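Local coordinates for ABC transporter substrate-binding protein (Rhizobium radiobacter, PDB 6TFX) that binds the opine mannopinic acid as the periplasmic solute-binding component of an ABC transporter that probably delivers mannityl-opines for import, at residues 148-151 with 152-156. Sequence-based numbering, arbitrary orientation.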
ATOM      1  N   ILE A 148       7.614 -14.944  -9.213  1.00 16.19           N
ATOM      2  CA  ILE A 148       7.890 -14.649 -10.624  1.00 16.55           C
ATOM      3  C   ILE A 148       8.756 -15.767 -11.264  1.00 19.14           C
ATOM      4  O   ILE A 148       9.400 -16.526 -10.525  1.00 19.61           O
ATOM      5  CB  ILE A 148       8.502 -13.244 -10.848  1.00 20.14           C
ATOM      6  CG1 ILE A 148       9.990 -13.184 -10.412  1.00 22.30           C
ATOM      7  CG2 ILE A 148       7.655 -12.168 -10.155  1.00 20.70           C
ATOM      8  CD1 ILE A 148      10.675 -11.834 -10.669  1.00 25.76           C
ATOM      9  N   PRO A 149       8.794 -15.862 -12.616  1.00 17.20           N
ATOM     10  CA  PRO A 149       9.552 -16.954 -13.245  1.00 17.11           C
ATOM     11  C   PRO A 149      11.023 -16.607 -13.382  1.00 22.02           C
ATOM     12  O   PRO A 149      11.365 -15.563 -13.929  1.00 20.75           O
ATOM     13  CB  PRO A 149       8.873 -17.153 -14.614  1.00 18.79           C
ATOM     14  CG  PRO A 149       7.830 -16.077 -14.725  1.00 22.77           C
ATOM     15  CD  PRO A 149       8.057 -15.080 -13.632  1.00 19.17           C
ATOM     16  N   LYS A 150      11.886 -17.502 -12.886  1.00 20.07           N
ATOM     17  CA  LYS A 150      13.333 -17.347 -12.970  1.00 19.89           C
ATOM     18  C   LYS A 150      13.756 -17.075 -14.418  1.00 21.81           C
ATOM     19  O   LYS A 150      14.462 -16.100 -14.668  1.00 21.01           O
ATOM     20  CB  LYS A 150      14.003 -18.635 -12.454  1.00 21.61           C
ATOM     21  CG  LYS A 150      15.519 -18.563 -12.295  1.00 28.26           C
ATOM     22  CD  LYS A 150      15.998 -19.900 -11.749  1.00 34.41           C
ATOM     23  CE  LYS A 150      17.456 -19.936 -11.377  1.00 45.67           C
ATOM     24  NZ  LYS A 150      17.814 -21.261 -10.787  1.00 47.86           N
ATOM     25  N   LYS A 151      13.311 -17.917 -15.369  1.00 20.29           N
ATOM     26  CA  LYS A 151      13.715 -17.758 -16.788  1.00 21.23           C
ATOM     27  C   LYS A 151      13.257 -16.455 -17.409  1.00 25.78           C
ATOM     28  O   LYS A 151      14.031 -15.824 -18.148  1.00 25.64           O
ATOM     29  CB  LYS A 151      13.199 -18.907 -17.651  1.00 24.52           C
ATOM     30  CG  LYS A 151      13.738 -20.294 -17.316  1.00 35.42           C
ATOM     31  CD  LYS A 151      13.549 -21.280 -18.489  1.00 47.14           C
ATOM     32  CE  LYS A 151      12.128 -21.624 -18.911  1.00 67.98           C
ATOM     33  NZ  LYS A 151      12.066 -22.924 -19.624  1.00 79.49           N
ATOM     34  N   ALA A 152      12.020 -16.034 -17.116  1.00 21.30           N
ATOM     35  CA  ALA A 152      11.488 -14.798 -17.688  1.00 21.24           C
ATOM     36  C   ALA A 152      12.203 -13.575 -17.146  1.00 24.11           C
ATOM     37  O   ALA A 152      12.566 -12.682 -17.919  1.00 22.60           O
ATOM     38  CB  ALA A 152       9.999 -14.700 -17.439  1.00 22.11           C
ATOM     39  N   PHE A 153      12.412 -13.530 -15.831  1.00 21.00           N
ATOM     40  CA  PHE A 153      13.094 -12.374 -15.262  1.00 19.79           C
ATOM     41  C   PHE A 153      14.552 -12.321 -15.710  1.00 23.64           C
ATOM     42  O   PHE A 153      15.033 -11.243 -16.102  1.00 23.16           O
ATOM     43  CB  PHE A 153      12.993 -12.341 -13.721  1.00 20.68           C
ATOM     44  CG  PHE A 153      13.470 -10.988 -13.233  1.00 21.24           C
ATOM     45  CD1 PHE A 153      12.611  -9.888 -13.235  1.00 23.60           C
ATOM     46  CD2 PHE A 153      14.796 -10.794 -12.856  1.00 23.92           C
ATOM     47  CE1 PHE A 153      13.075  -8.619 -12.876  1.00 25.25           C
ATOM     48  CE2 PHE A 153      15.258  -9.524 -12.483  1.00 27.28           C
ATOM     49  CZ  PHE A 153      14.399  -8.445 -12.516  1.00 24.87           C
ATOM     50  N   LYS A 154      15.257 -13.486 -15.680  1.00 20.68           N
ATOM     51  CA  LYS A 154      16.681 -13.531 -16.078  1.00 21.80           C
ATOM     52  C   LYS A 154      16.911 -12.996 -17.468  1.00 26.79           C
ATOM     53  O   LYS A 154      17.923 -12.337 -17.696  1.00 27.10           O
ATOM     54  CB  LYS A 154      17.251 -14.953 -15.948  1.00 25.77           C
ATOM     55  CG  LYS A 154      17.697 -15.255 -14.514  1.00 40.97           C
ATOM     56  CD  LYS A 154      18.385 -16.617 -14.390  1.00 52.48           C
ATOM     57  CE  LYS A 154      19.265 -16.707 -13.158  1.00 69.80           C
ATOM     58  NZ  LYS A 154      18.487 -16.675 -11.896  1.00 84.05           N
ATOM     59  N   GLU A 155      15.982 -13.279 -18.404  1.00 23.10           N
ATOM     60  CA  GLU A 155      16.102 -12.793 -19.770  1.00 23.07           C
ATOM     61  C   GLU A 155      15.622 -11.365 -19.915  1.00 27.03           C
ATOM     62  O   GLU A 155      16.379 -10.532 -20.415  1.00 27.24           O
ATOM     63  CB  GLU A 155      15.343 -13.692 -20.772  1.00 24.36           C
ATOM     64  CG  GLU A 155      15.386 -13.204 -22.226  1.00 29.00           C
ATOM     65  CD  GLU A 155      16.746 -12.845 -22.803  1.00 39.78           C
ATOM     66  OE1 GLU A 155      17.710 -13.610 -22.565  1.00 27.16           O
ATOM     67  OE2 GLU A 155      16.848 -11.798 -23.492  1.00 28.00           O
ATOM     68  N   ARG A 156      14.360 -11.087 -19.531  1.00 22.09           N
ATOM     69  CA  ARG A 156      13.751  -9.773 -19.760  1.00 21.39           C
ATOM     70  C   ARG A 156      14.424  -8.645 -19.004  1.00 25.24           C
ATOM     71  O   ARG A 156      14.464  -7.512 -19.512  1.00 24.22           O
ATOM     72  CB  ARG A 156      12.255  -9.804 -19.503  1.00 21.56           C
ATOM     73  CG  ARG A 156      11.560 -10.729 -20.495  1.00 21.19           C
ATOM     74  CD  ARG A 156      10.061 -10.831 -20.312  1.00 22.56           C
ATOM     75  NE  ARG A 156       9.520 -11.886 -21.181  1.00 27.82           N
ATOM     76  CZ  ARG A 156       8.236 -12.011 -21.493  1.00 32.35           C
ATOM     77  NH1 ARG A 156       7.344 -11.154 -21.015  1.00 21.18           N
ATOM     78  NH2 ARG A 156       7.834 -12.989 -22.291  1.00 27.93           N
TER
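Ile-148 meets Phe-153 at the start of helix 150-156, its CD1 methyl 3.8 Å from CD1 of the ring. The two side chains run at a slant to one another. With CG1 set between the backbone N and carbonyl carbon (chi1 74°), the extended isoleucine arm carries that methyl to the root of the phenylalanine, close to CB and CG as well. The same ring is engaged in a cation-pi interaction by Lys-97, and Phe-153 and Phe-160 also form an edge-to-face pair. One residue on, Pro-149 occupies the N-cap position, and Pro-149 CG lies 3.7 Å from Ala-152 CB. Its carbonyl begins the helical ladder, accepting a nearly linear bond from Phe-153 N (3.0 Å to Pro-149 O). Lys-154 N repeats the step to Lys-150 O at 2.9 Å. Those two lysines lie side by side and point the same way, the Lys-154 chain turning at its last torsion (chi4 67°) to bring NZ within 3.5 Å of both CG and CE of Lys-150. The apolar pairs thus close the first turn on itself, Phe-93 docks it on helix 88-98, and Lys-150 NZ and Lys-154 NZ, 4.8 Å apart, are like charges that probably repel.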